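SAM-dependent O-methyltransferase (Thermotoga maritima, PDB 1O54) probably methylates N1 of adenosine 58 in tRNA, using S-adenosyl-L-methionine as the methyl donor. Local coordinates at residues T211-T216 with Q220-K225; K224-L229 with Y263-T268; G23-L28 with L157-L162; P80-E85 with M126-A131; R171-G176 with L187-P192. All coordinates share one frame; numbering follows the deposited sequence.

Contact 1 of 5, residues T211-T216 with Q220-K225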
# COMPACT_ATOMS: atom_id res chain seq x y z
N THR A 211 -15.80 -13.73 6.69
CA THR A 211 -16.79 -12.68 6.47
C THR A 211 -16.05 -11.42 5.96
O THR A 211 -14.80 -11.33 6.01
CB THR A 211 -17.62 -12.44 7.74
OG1 THR A 211 -18.75 -11.56 7.45
CG2 THR A 211 -16.85 -11.72 8.83
N VAL A 212 -16.81 -10.49 5.40
CA VAL A 212 -16.25 -9.23 4.94
C VAL A 212 -16.98 -8.10 5.63
O VAL A 212 -18.20 -8.20 5.88
CB VAL A 212 -16.37 -9.08 3.43
CG1 VAL A 212 -15.41 -10.04 2.72
CG2 VAL A 212 -17.85 -9.30 2.95
N CYS A 213 -16.24 -7.05 5.99
CA CYS A 213 -16.78 -5.88 6.67
C CYS A 213 -16.26 -4.64 5.95
O CYS A 213 -15.08 -4.54 5.66
CB CYS A 213 -16.31 -5.83 8.14
SG CYS A 213 -16.99 -7.12 9.20
N PRO A 214 -17.12 -3.69 5.62
CA PRO A 214 -16.69 -2.47 4.99
C PRO A 214 -15.98 -1.46 5.88
O PRO A 214 -15.24 -0.64 5.34
CB PRO A 214 -18.00 -1.86 4.46
CG PRO A 214 -19.03 -2.35 5.31
CD PRO A 214 -18.59 -3.76 5.71
N THR A 215 -16.26 -1.49 7.18
CA THR A 215 -15.73 -0.48 8.10
C THR A 215 -14.92 -1.13 9.24
O THR A 215 -15.13 -2.27 9.62
CB THR A 215 -16.81 0.37 8.74
OG1 THR A 215 -17.61 -0.42 9.65
CG2 THR A 215 -17.77 0.95 7.70
N THR A 216 -14.06 -0.33 9.84
CA THR A 216 -13.29 -0.79 10.99
C THR A 216 -14.20 -1.04 12.20
O THR A 216 -13.98 -1.99 12.98
CB THR A 216 -12.20 0.23 11.36
OG1 THR A 216 -12.80 1.51 11.59
CG2 THR A 216 -11.22 0.38 10.25
N GLN A 220 -14.36 -4.52 14.42
CA GLN A 220 -14.25 -4.58 15.87
C GLN A 220 -15.40 -5.38 16.49
O GLN A 220 -15.16 -6.25 17.35
CB GLN A 220 -14.22 -3.17 16.42
CG GLN A 220 -13.00 -2.36 15.98
CD GLN A 220 -13.19 -0.85 15.97
OE1 GLN A 220 -14.16 -0.32 16.53
NE2 GLN A 220 -12.27 -0.16 15.35
N GLU A 221 -16.64 -5.09 16.08
CA GLU A 221 -17.80 -5.77 16.63
C GLU A 221 -17.80 -7.27 16.27
O GLU A 221 -18.12 -8.13 17.10
CB GLU A 221 -19.08 -5.07 16.15
CG GLU A 221 -20.35 -5.55 16.84
CD GLU A 221 -20.40 -5.32 18.34
OE1 GLU A 221 -19.94 -4.27 18.80
OE2 GLU A 221 -20.92 -6.21 19.06
N THR A 222 -17.38 -7.59 15.05
CA THR A 222 -17.37 -8.97 14.58
C THR A 222 -16.32 -9.78 15.32
O THR A 222 -16.58 -10.91 15.77
CB THR A 222 -17.14 -8.98 13.06
OG1 THR A 222 -18.19 -8.26 12.41
CG2 THR A 222 -17.22 -10.41 12.51
N LEU A 223 -15.14 -9.18 15.51
CA LEU A 223 -14.09 -9.83 16.27
C LEU A 223 -14.51 -10.12 17.71
O LEU A 223 -14.22 -11.20 18.23
CB LEU A 223 -12.84 -8.97 16.31
CG LEU A 223 -12.01 -8.91 15.04
CD1 LEU A 223 -10.96 -7.85 15.20
CD2 LEU A 223 -11.37 -10.24 14.75
N LYS A 224 -15.21 -9.18 18.33
CA LYS A 224 -15.70 -9.39 19.70
C LYS A 224 -16.57 -10.64 19.77
O LYS A 224 -16.45 -11.45 20.68
CB LYS A 224 -16.51 -8.19 20.17
CG LYS A 224 -16.94 -8.33 21.61
CD LYS A 224 -17.44 -7.04 22.18
CE LYS A 224 -17.84 -7.24 23.66
NZ LYS A 224 -16.63 -7.43 24.55
N LYS A 225 -17.46 -10.77 18.80
CA LYS A 225 -18.40 -11.88 18.77
C LYS A 225 -17.68 -13.22 18.52
O LYS A 225 -17.95 -14.23 19.17
CB LYS A 225 -19.49 -11.58 17.75
CG LYS A 225 -20.48 -12.70 17.57
CD LYS A 225 -21.19 -13.05 18.85
CE LYS A 225 -21.97 -11.86 19.40
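The helix residues Q220 and T222 fold back over T211, C213 and T216, closing the strand-turn-helix unit in which strand 207-213 of a Rossmann-like methyltransferase sheet passes through a short turn into helix 216-228. T215 occupies the N-cap position, so T216 opens the helix. Q220 is the first residue of 220-225 to meet 211-216. Its backbone N donates to T216 O over 2.9 Å, with an N-H...O angle of 165°, a regular bond of the first helical turn. The side chains of Q220 and T216 run alongside each other, pointing the same way, and the CG of Q220 rests 3.2 Å from T216 O. Other copies of the protein close over this end: T216 OG1 is hydrogen-bonded to L251 O of the third subunit, and Q220 packs on P248 of the second. Two residues on, T222 points at the strand and brings both its branches to bear. Its OG1, anti to the carbonyl carbon (chi1 -60°), is hydrogen-bonded to Q218 O of its own helix while lying 3.6 Å from C213 SG. The methyl branch reaches out to the sheet instead, where T222 CG2 and T211 CG2 meet tip to tip at 3.9 Å.

Contact 2 of 5, residues K224-L229 with Y263-T268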
# COMPACT_ATOMS: atom_id res chain seq x y z
N LYS A 224 -15.21 -9.18 18.33
CA LYS A 224 -15.70 -9.39 19.70
C LYS A 224 -16.57 -10.64 19.77
O LYS A 224 -16.45 -11.45 20.68
CB LYS A 224 -16.51 -8.19 20.17
CG LYS A 224 -16.94 -8.33 21.61
CD LYS A 224 -17.44 -7.04 22.18
CE LYS A 224 -17.84 -7.24 23.66
NZ LYS A 224 -16.63 -7.43 24.55
N LYS A 225 -17.46 -10.77 18.80
CA LYS A 225 -18.40 -11.88 18.77
C LYS A 225 -17.68 -13.22 18.52
O LYS A 225 -17.95 -14.23 19.17
CB LYS A 225 -19.49 -11.58 17.75
CG LYS A 225 -20.48 -12.70 17.57
CD LYS A 225 -21.19 -13.05 18.85
CE LYS A 225 -21.97 -11.86 19.40
N LEU A 226 -16.74 -13.23 17.59
CA LEU A 226 -15.93 -14.42 17.34
C LEU A 226 -15.19 -14.90 18.60
O LEU A 226 -15.09 -16.11 18.86
CB LEU A 226 -14.90 -14.16 16.20
CG LEU A 226 -15.50 -14.07 14.80
CD1 LEU A 226 -14.47 -13.54 13.84
CD2 LEU A 226 -15.97 -15.43 14.27
N GLN A 227 -14.69 -13.94 19.36
CA GLN A 227 -13.89 -14.24 20.53
C GLN A 227 -14.74 -14.77 21.67
O GLN A 227 -14.21 -15.35 22.61
CB GLN A 227 -13.00 -13.03 20.90
CG GLN A 227 -11.89 -12.97 19.83
CD GLN A 227 -10.99 -11.77 19.87
OE1 GLN A 227 -11.16 -10.90 20.70
NE2 GLN A 227 -10.01 -11.73 18.93
N GLU A 228 -16.05 -14.62 21.59
CA GLU A 228 -16.95 -15.20 22.59
C GLU A 228 -17.21 -16.70 22.34
O GLU A 228 -17.70 -17.38 23.24
CB GLU A 228 -18.28 -14.45 22.60
CG GLU A 228 -18.10 -13.03 23.13
CD GLU A 228 -19.31 -12.14 22.93
OE1 GLU A 228 -20.37 -12.61 22.45
OE2 GLU A 228 -19.19 -10.94 23.29
N LEU A 229 -16.91 -17.18 21.13
CA LEU A 229 -17.25 -18.54 20.69
C LEU A 229 -15.99 -19.39 20.47
O LEU A 229 -14.87 -18.85 20.47
CB LEU A 229 -18.05 -18.48 19.40
CG LEU A 229 -19.52 -18.07 19.51
CD1 LEU A 229 -19.99 -17.68 18.15
CD2 LEU A 229 -20.33 -19.20 20.03
N TYR A 263 -12.59 -5.32 4.57
CA TYR A 263 -11.77 -6.02 5.55
C TYR A 263 -12.27 -7.46 5.54
O TYR A 263 -13.47 -7.68 5.56
CB TYR A 263 -11.93 -5.42 6.94
CG TYR A 263 -11.46 -3.98 6.97
CD1 TYR A 263 -12.35 -2.93 6.88
CD2 TYR A 263 -10.10 -3.68 7.01
CE1 TYR A 263 -11.91 -1.61 6.89
CE2 TYR A 263 -9.64 -2.35 7.01
CZ TYR A 263 -10.55 -1.34 6.96
OH TYR A 263 -10.16 -0.01 6.97
N MET A 264 -11.35 -8.41 5.46
CA MET A 264 -11.68 -9.82 5.45
C MET A 264 -11.31 -10.45 6.77
O MET A 264 -10.16 -10.32 7.21
CB MET A 264 -10.91 -10.51 4.35
CG MET A 264 -11.23 -9.94 2.99
SD MET A 264 -10.20 -10.55 1.63
CE MET A 264 -8.66 -9.59 1.88
N ILE A 265 -12.25 -11.16 7.38
CA ILE A 265 -12.02 -11.79 8.68
C ILE A 265 -12.19 -13.27 8.55
O ILE A 265 -13.18 -13.71 7.97
CB ILE A 265 -13.01 -11.25 9.72
CG1 ILE A 265 -12.97 -9.70 9.82
CG2 ILE A 265 -12.74 -11.86 11.08
CD1 ILE A 265 -14.10 -9.11 10.62
N PHE A 266 -11.23 -14.03 9.09
CA PHE A 266 -11.26 -15.49 9.01
C PHE A 266 -11.15 -16.08 10.40
O PHE A 266 -10.54 -15.49 11.29
CB PHE A 266 -10.03 -15.93 8.21
CG PHE A 266 -9.99 -15.37 6.81
CD1 PHE A 266 -9.36 -14.17 6.56
CD2 PHE A 266 -10.58 -16.01 5.77
CE1 PHE A 266 -9.33 -13.61 5.26
CE2 PHE A 266 -10.55 -15.48 4.47
CZ PHE A 266 -9.93 -14.27 4.24
N ALA A 267 -11.71 -17.28 10.59
CA ALA A 267 -11.61 -18.02 11.83
C ALA A 267 -11.85 -19.51 11.54
O ALA A 267 -12.43 -19.86 10.52
CB ALA A 267 -12.61 -17.50 12.80
N THR A 268 -11.35 -20.35 12.43
CA THR A 268 -11.50 -21.80 12.35
C THR A 268 -12.29 -22.29 13.53
O THR A 268 -11.92 -21.98 14.66
CB THR A 268 -10.10 -22.42 12.33
OG1 THR A 268 -9.41 -22.02 11.13
CG2 THR A 268 -10.18 -23.94 12.30
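L226 carries the helical side of this contact alone, dividing its two methyls between I265 and A267 on strand 263-269. The closer meeting is L226 CD1 with I265 CG2, 3.7 Å apart, where the two side chains run obliquely across each other. I265 CG2 stands anti to the backbone N, which brings this short branch to the leucine's CD1. The second methyl is held less closely: L226 CD2 lies 4.2 Å from A267 CB, the whole of the alanine's side chain. Because I265 and A267 are two apart on an extended strand, both face the helix, whereas F266 between them points away and packs on M107 of helix 98-107. No polar bond joins the segments. The buried side is completed by F209 and I234, which also touch L226, and by T222, which leans on I265 from the preceding turn.

On the outward side K224 and E228 are exposed to solvent, and L229 N donates to L226 O at 3.1 Å. Q227 turns to a neighbouring copy, its NE2 bonded to P246 O of the second subunit. With helices against both faces of an antiparallel strand lying between 207-213 and 234-245, the contact belongs to the three-layer alpha/beta/alpha sandwich of class I methyltransferases.

Contact 3 of 5, residues G23-L28 with L157-L162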
# COMPACT_ATOMS: atom_id res chain seq x y z
N GLY A 23 -27.17 -16.98 -28.60
CA GLY A 23 -27.40 -16.98 -27.17
C GLY A 23 -26.14 -17.02 -26.35
O GLY A 23 -26.19 -16.86 -25.14
N ASP A 24 -24.98 -17.24 -26.98
CA ASP A 24 -23.72 -17.23 -26.24
C ASP A 24 -23.35 -15.80 -25.85
O ASP A 24 -23.68 -14.86 -26.53
CB ASP A 24 -22.57 -17.80 -27.09
CG ASP A 24 -22.57 -19.33 -27.16
OD1 ASP A 24 -23.35 -20.00 -26.44
OD2 ASP A 24 -21.77 -19.94 -27.92
N ARG A 25 -22.64 -15.65 -24.74
CA ARG A 25 -22.06 -14.35 -24.38
C ARG A 25 -20.68 -14.18 -25.02
O ARG A 25 -19.88 -15.10 -25.05
CB ARG A 25 -21.96 -14.25 -22.86
CG ARG A 25 -23.28 -14.59 -22.18
CD ARG A 25 -23.51 -13.89 -20.86
NE ARG A 25 -23.38 -12.43 -21.00
CZ ARG A 25 -23.63 -11.58 -20.01
NH1 ARG A 25 -24.04 -12.02 -18.82
NH2 ARG A 25 -23.47 -10.27 -20.20
N VAL A 26 -20.43 -13.01 -25.58
CA VAL A 26 -19.12 -12.69 -26.14
C VAL A 26 -18.66 -11.38 -25.56
O VAL A 26 -19.48 -10.53 -25.16
CB VAL A 26 -19.14 -12.54 -27.68
CG1 VAL A 26 -19.42 -13.86 -28.32
CG2 VAL A 26 -20.14 -11.53 -28.10
N LEU A 27 -17.37 -11.19 -25.60
CA LEU A 27 -16.76 -9.96 -25.19
C LEU A 27 -16.02 -9.41 -26.39
O LEU A 27 -15.12 -10.07 -26.91
CB LEU A 27 -15.79 -10.22 -24.06
CG LEU A 27 -14.99 -9.02 -23.58
CD1 LEU A 27 -15.88 -7.96 -23.06
CD2 LEU A 27 -14.05 -9.48 -22.52
N LEU A 28 -16.40 -8.22 -26.85
CA LEU A 28 -15.73 -7.57 -27.96
C LEU A 28 -14.77 -6.50 -27.43
O LEU A 28 -15.21 -5.57 -26.73
CB LEU A 28 -16.75 -6.95 -28.92
CG LEU A 28 -17.84 -7.92 -29.36
CD1 LEU A 28 -18.88 -7.24 -30.24
CD2 LEU A 28 -17.24 -9.13 -30.08
N LEU A 157 -25.89 -17.40 -12.19
CA LEU A 157 -25.27 -18.70 -12.06
C LEU A 157 -25.63 -19.64 -13.20
O LEU A 157 -24.82 -20.44 -13.61
CB LEU A 157 -25.57 -19.35 -10.70
CG LEU A 157 -24.92 -18.60 -9.54
CD1 LEU A 157 -25.65 -18.95 -8.23
CD2 LEU A 157 -23.44 -18.89 -9.36
N THR A 158 -26.85 -19.55 -13.71
CA THR A 158 -27.26 -20.38 -14.85
C THR A 158 -26.45 -20.00 -16.13
O THR A 158 -25.85 -20.87 -16.79
CB THR A 158 -28.77 -20.24 -15.07
OG1 THR A 158 -29.47 -20.77 -13.93
CG2 THR A 158 -29.23 -21.08 -16.24
N LYS A 159 -26.40 -18.71 -16.41
CA LYS A 159 -25.64 -18.15 -17.53
C LYS A 159 -24.16 -18.53 -17.41
O LYS A 159 -23.51 -18.77 -18.42
CB LYS A 159 -25.75 -16.62 -17.57
CG LYS A 159 -27.11 -16.04 -17.92
CD LYS A 159 -27.08 -14.50 -17.82
CE LYS A 159 -28.45 -13.85 -18.14
NZ LYS A 159 -28.47 -12.38 -17.84
N TRP A 160 -23.64 -18.62 -16.18
CA TRP A 160 -22.22 -18.84 -15.95
C TRP A 160 -21.86 -20.32 -15.82
O TRP A 160 -20.71 -20.65 -15.54
CB TRP A 160 -21.70 -18.07 -14.72
CG TRP A 160 -21.91 -16.60 -14.77
CD1 TRP A 160 -22.11 -15.82 -15.90
CD2 TRP A 160 -21.98 -15.71 -13.66
NE1 TRP A 160 -22.31 -14.51 -15.54
CE2 TRP A 160 -22.23 -14.41 -14.17
CE3 TRP A 160 -21.87 -15.87 -12.27
CZ2 TRP A 160 -22.36 -13.29 -13.35
CZ3 TRP A 160 -22.01 -14.75 -11.45
CH2 TRP A 160 -22.24 -13.48 -11.99
N GLY A 161 -22.86 -21.20 -16.02
CA GLY A 161 -22.65 -22.65 -16.06
C GLY A 161 -22.41 -23.30 -14.71
O GLY A 161 -21.79 -24.37 -14.62
N LEU A 162 -22.91 -22.66 -13.68
CA LEU A 162 -22.63 -23.08 -12.30
C LEU A 162 -23.87 -23.41 -11.45
O LEU A 162 -23.75 -23.89 -10.32
CB LEU A 162 -21.83 -21.98 -11.64
CG LEU A 162 -20.43 -21.79 -12.24
CD1 LEU A 162 -19.88 -20.43 -11.79
CD2 LEU A 162 -19.52 -22.93 -11.86
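R25, near the start of strand 25-30, reaches across to K159 and W160 at the C-terminal end of helix 147-159, whose last turn closes in a Schellman motif with G161 at positive phi. The contact joins the N-terminal antiparallel sheet to the Rossmann-like part of the chain. R25 does not run straight: its chain folds at chi3 (55°), which swings the guanidinium round to the helix end. K159, by contrast, is extended from CG to NZ, and its aliphatic part provides the touch, with CD lying 4.0 Å from R25 NH1. The two charged tips also come near, K159 NZ standing 4.6 Å from R25 NH1, but OE1 of E85 forms a salt bridge with that same NH1 and probably offsets the repulsion between the two like charges. The same OE1 also receives a weak hydrogen bond from W160 NE1, so one carboxylate oxygen serves both segments. W160 leaves the helix with its indole edge turned to the arginine, and L157 N sits 4.2 Å above one face of the ring, offset toward the rim. W160 NE1 lies 4.5 Å from R25 NH1, which approaches at the ring's edge, near its plane.

Contact 4 of 5, residues P80-E85 with M126-A131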
# COMPACT_ATOMS: atom_id res chain seq x y z
N PRO A 80 -15.91 -14.16 -22.58
CA PRO A 80 -15.76 -13.51 -21.27
C PRO A 80 -15.36 -14.48 -20.18
O PRO A 80 -15.82 -15.64 -20.15
CB PRO A 80 -17.16 -12.94 -20.97
CG PRO A 80 -18.02 -13.34 -22.04
CD PRO A 80 -17.28 -14.14 -23.06
N SER A 81 -14.53 -13.99 -19.28
CA SER A 81 -14.18 -14.74 -18.07
C SER A 81 -15.26 -14.47 -17.02
O SER A 81 -16.08 -13.56 -17.15
CB SER A 81 -12.82 -14.31 -17.53
OG SER A 81 -12.82 -12.93 -17.19
N LEU A 82 -15.20 -15.23 -15.94
CA LEU A 82 -16.05 -14.96 -14.81
C LEU A 82 -15.77 -13.57 -14.27
O LEU A 82 -16.69 -12.85 -14.00
CB LEU A 82 -15.84 -16.04 -13.76
CG LEU A 82 -16.67 -15.87 -12.50
CD1 LEU A 82 -18.14 -15.81 -12.81
CD2 LEU A 82 -16.38 -16.98 -11.51
N ILE A 83 -14.50 -13.18 -14.19
CA ILE A 83 -14.19 -11.79 -13.77
C ILE A 83 -14.86 -10.78 -14.67
O ILE A 83 -15.53 -9.81 -14.21
CB ILE A 83 -12.67 -11.54 -13.76
CG1 ILE A 83 -12.02 -12.25 -12.57
CG2 ILE A 83 -12.37 -10.03 -13.66
CD1 ILE A 83 -10.47 -12.18 -12.52
N ASP A 84 -14.74 -10.99 -15.99
CA ASP A 84 -15.43 -10.10 -16.92
C ASP A 84 -16.91 -9.98 -16.63
O ASP A 84 -17.46 -8.86 -16.62
CB ASP A 84 -15.28 -10.53 -18.38
CG ASP A 84 -13.85 -10.50 -18.87
OD1 ASP A 84 -13.05 -9.62 -18.44
OD2 ASP A 84 -13.45 -11.32 -19.72
N GLU A 85 -17.56 -11.12 -16.38
CA GLU A 85 -18.99 -11.14 -16.06
C GLU A 85 -19.30 -10.42 -14.75
O GLU A 85 -20.25 -9.65 -14.70
CB GLU A 85 -19.54 -12.56 -15.98
CG GLU A 85 -19.56 -13.28 -17.33
CD GLU A 85 -20.74 -12.92 -18.21
OE1 GLU A 85 -21.60 -12.13 -17.80
OE2 GLU A 85 -20.81 -13.44 -19.35
N MET A 126 -19.69 -13.81 -5.55
CA MET A 126 -18.88 -14.65 -4.66
C MET A 126 -19.36 -16.11 -4.73
O MET A 126 -18.57 -17.04 -4.68
CB MET A 126 -18.97 -14.15 -3.24
CG MET A 126 -18.38 -15.02 -2.21
SD MET A 126 -16.55 -14.99 -2.46
CE MET A 126 -15.97 -16.18 -1.44
N CYS A 127 -20.68 -16.26 -4.79
CA CYS A 127 -21.32 -17.58 -4.96
C CYS A 127 -20.71 -18.36 -6.12
O CYS A 127 -20.34 -19.55 -6.00
CB CYS A 127 -22.82 -17.45 -5.10
SG CYS A 127 -23.58 -19.07 -4.82
N ALA A 128 -20.52 -17.67 -7.24
CA ALA A 128 -19.90 -18.29 -8.41
C ALA A 128 -18.50 -18.78 -8.16
O ALA A 128 -18.11 -19.86 -8.65
CB ALA A 128 -19.93 -17.29 -9.57
N VAL A 129 -17.70 -17.98 -7.46
CA VAL A 129 -16.34 -18.37 -7.16
C VAL A 129 -16.32 -19.66 -6.31
O VAL A 129 -15.54 -20.61 -6.54
CB VAL A 129 -15.58 -17.22 -6.42
CG1 VAL A 129 -14.24 -17.67 -5.93
CG2 VAL A 129 -15.46 -16.04 -7.37
N LEU A 130 -17.19 -19.69 -5.30
CA LEU A 130 -17.31 -20.85 -4.43
C LEU A 130 -17.78 -22.06 -5.24
O LEU A 130 -17.29 -23.17 -5.02
CB LEU A 130 -18.30 -20.53 -3.28
CG LEU A 130 -17.83 -19.41 -2.32
CD1 LEU A 130 -18.97 -19.03 -1.35
CD2 LEU A 130 -16.56 -19.79 -1.55
N ALA A 131 -18.76 -21.84 -6.12
CA ALA A 131 -19.31 -22.94 -6.97
C ALA A 131 -18.20 -23.55 -7.84
O ALA A 131 -18.12 -24.76 -7.97
CB ALA A 131 -20.42 -22.43 -7.84
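L82, in the first turn of helix 82-87, points across to A128 and V129 on helix 125-134. Its CB is aimed at the partner helix but remains 6.0 Å from A128 CB. With CG anti to the backbone N (chi1 179°), the branch point moves closer, to 4.6 Å from that same methyl. Both methyls then rest on it: L82 CD1 lies 4.0 Å and CD2 4.1 Å from A128 CB, and CD2 additionally meets V129 CG2 at 4.3 Å. W160 adds its indole to the same cluster, touching both L82 and A128.

The start of the leucine's helix is firmly held. S81 and D84 form a capping box, in which D84 N donates to S81 OG over 3.0 Å and S81 N donates to D84 OD2 over 2.9 Å. A second subunit grips the same turn, its D109 OD1 accepting from L82 N and its R233 forming a salt bridge with D84 OD1. Helix 125-134 itself follows a glycine-rich sequence consistent with a Rossmann-type cofactor loop. Between the helices the contact is purely apolar and weakly directional, while the polar bonds of the capping box and the second subunit fix the helix start that carries L82.

Contact 5 of 5, residues R171-G176 with L187-P192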
# COMPACT_ATOMS: atom_id res chain seq x y z
N ARG A 171 -34.53 -18.25 2.32
CA ARG A 171 -34.71 -18.60 3.71
C ARG A 171 -34.03 -17.58 4.59
O ARG A 171 -32.90 -17.18 4.31
CB ARG A 171 -34.09 -19.97 3.98
CG ARG A 171 -34.83 -21.15 3.37
CD ARG A 171 -36.02 -21.61 4.17
NE ARG A 171 -35.59 -21.95 5.52
CZ ARG A 171 -34.99 -23.09 5.85
NH1 ARG A 171 -34.86 -24.07 4.98
NH2 ARG A 171 -34.57 -23.29 7.11
N ASP A 172 -34.70 -17.21 5.69
CA ASP A 172 -34.12 -16.31 6.69
C ASP A 172 -33.15 -17.07 7.60
O ASP A 172 -33.51 -18.10 8.15
CB ASP A 172 -35.25 -15.73 7.53
CG ASP A 172 -34.83 -14.50 8.30
OD1 ASP A 172 -33.62 -14.36 8.62
OD2 ASP A 172 -35.65 -13.63 8.63
N ILE A 173 -31.94 -16.56 7.76
CA ILE A 173 -30.91 -17.29 8.51
C ILE A 173 -30.99 -17.08 10.03
O ILE A 173 -30.25 -17.70 10.78
CB ILE A 173 -29.50 -16.95 7.98
CG1 ILE A 173 -29.18 -15.46 8.13
CG2 ILE A 173 -29.40 -17.32 6.51
CD1 ILE A 173 -27.72 -15.13 7.91
N SER A 174 -31.93 -16.24 10.47
CA SER A 174 -32.16 -16.01 11.90
C SER A 174 -32.54 -17.29 12.64
O SER A 174 -32.25 -17.43 13.82
CB SER A 174 -33.24 -14.94 12.10
OG SER A 174 -32.73 -13.72 11.58
N GLU A 175 -33.18 -18.23 11.94
CA GLU A 175 -33.55 -19.53 12.52
C GLU A 175 -32.44 -20.61 12.39
O GLU A 175 -32.67 -21.79 12.71
CB GLU A 175 -34.78 -20.05 11.80
N GLY A 176 -31.26 -20.21 11.90
CA GLY A 176 -30.15 -21.14 11.73
C GLY A 176 -30.15 -21.80 10.35
O GLY A 176 -31.11 -21.68 9.58
N LEU A 187 -19.92 -15.43 5.01
CA LEU A 187 -20.99 -14.62 5.54
C LEU A 187 -20.80 -13.19 5.02
O LEU A 187 -19.73 -12.60 5.20
CB LEU A 187 -20.92 -14.60 7.05
CG LEU A 187 -21.98 -13.75 7.77
CD1 LEU A 187 -23.38 -14.27 7.57
CD2 LEU A 187 -21.62 -13.73 9.26
N ASP A 188 -21.84 -12.64 4.39
CA ASP A 188 -21.78 -11.29 3.91
C ASP A 188 -23.18 -10.70 4.11
O ASP A 188 -24.09 -10.92 3.30
CB ASP A 188 -21.40 -11.26 2.46
CG ASP A 188 -21.17 -9.85 1.93
OD1 ASP A 188 -21.39 -8.86 2.64
OD2 ASP A 188 -20.79 -9.67 0.75
N VAL A 189 -23.33 -9.99 5.21
CA VAL A 189 -24.62 -9.42 5.66
C VAL A 189 -24.28 -8.08 6.30
O VAL A 189 -23.11 -7.82 6.61
CB VAL A 189 -25.35 -10.31 6.67
CG1 VAL A 189 -25.73 -11.66 6.06
CG2 VAL A 189 -24.51 -10.54 7.89
N PRO A 190 -25.25 -7.19 6.49
CA PRO A 190 -24.92 -5.90 7.10
C PRO A 190 -24.41 -6.01 8.56
O PRO A 190 -23.71 -5.12 9.05
CB PRO A 190 -26.26 -5.14 7.05
CG PRO A 190 -27.08 -5.86 6.01
CD PRO A 190 -26.67 -7.30 6.10
N ASP A 191 -24.80 -7.07 9.25
CA ASP A 191 -24.61 -7.17 10.69
C ASP A 191 -24.13 -8.56 11.07
O ASP A 191 -24.84 -9.32 11.75
CB ASP A 191 -25.89 -6.79 11.43
CG ASP A 191 -27.09 -7.62 11.03
OD1 ASP A 191 -27.16 -8.08 9.87
OD2 ASP A 191 -28.01 -7.86 11.85
N PRO A 192 -22.94 -8.92 10.61
CA PRO A 192 -22.44 -10.29 10.79
C PRO A 192 -22.39 -10.78 12.24
O PRO A 192 -22.63 -11.95 12.49
CB PRO A 192 -21.06 -10.26 10.12
CG PRO A 192 -20.68 -8.79 10.13
CD PRO A 192 -21.99 -8.09 9.83
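The carbonyl O of I173 accepts the backbone N-H of G176 at 2.9 Å, closing a tight turn from which the I173 side chain is sent toward L187 and V189. A second bond shapes the turn from its other end: S174 N donates to D172 OD1 over 3.1 Å, nearly straight at 169°, making an Asx turn. The donor comes from above the carboxylate plane, 45° out of it. D172 is predicted to bind S-adenosyl-L-methionine, as is D188 on the facing loop.

Contact between the loops rests on a single atom. I173 holds CG1 in the crowded position between backbone N and carbonyl carbon (chi1 61°), and the chain then extends to bring CD1 up to two neighbouring partners. This methyl lies 4.4 Å from L187 CD1 and equally 4.4 Å from V189 CG1, a loose fit with no polar bond across. L187 and V189 come from either side of D188, so the apolar pair touched by I173 brackets a residue thought to bind the cofactor. Y195 fills in beside them, touching both I173 and V189.

Both segments are loops that follow parallel strands of the sheet, 166-169 and 182-187. Strands 139-143 and 115-119 lie between them: Y143 of the first packs on I173, and T119 of the second packs on I173 and L187, while the backbone of D188 bonds with T119 and G120. Beyond L187 comes strand 207-213, and the chain after P192 goes on into helix 196-202.

Contacts 1 and 2 share helix 216-228 and lie about 8 Å apart between centres, on neighbouring strands 207-213 and 263-269, whose backbones bond. Contact 5 sits about 14 Å from contact 1, centre to centre, and joins it through T211 OG1 and L187 O (2.7 Å), so the predicted cofactor site adjoins this helix-sheet layer. Contacts 3 and 4 form a second group, centres about 10 Å apart, coupled by the R25-E85 salt bridge; contact 4 falls within the span bridged by contact 3. Contacts 1 and 3, centres about 35 Å apart, lie on opposite sides of the chain's centre. Along the chain, the group tying the N-terminal sheet to the methyltransferase core precedes contact 5, then 1 and 2.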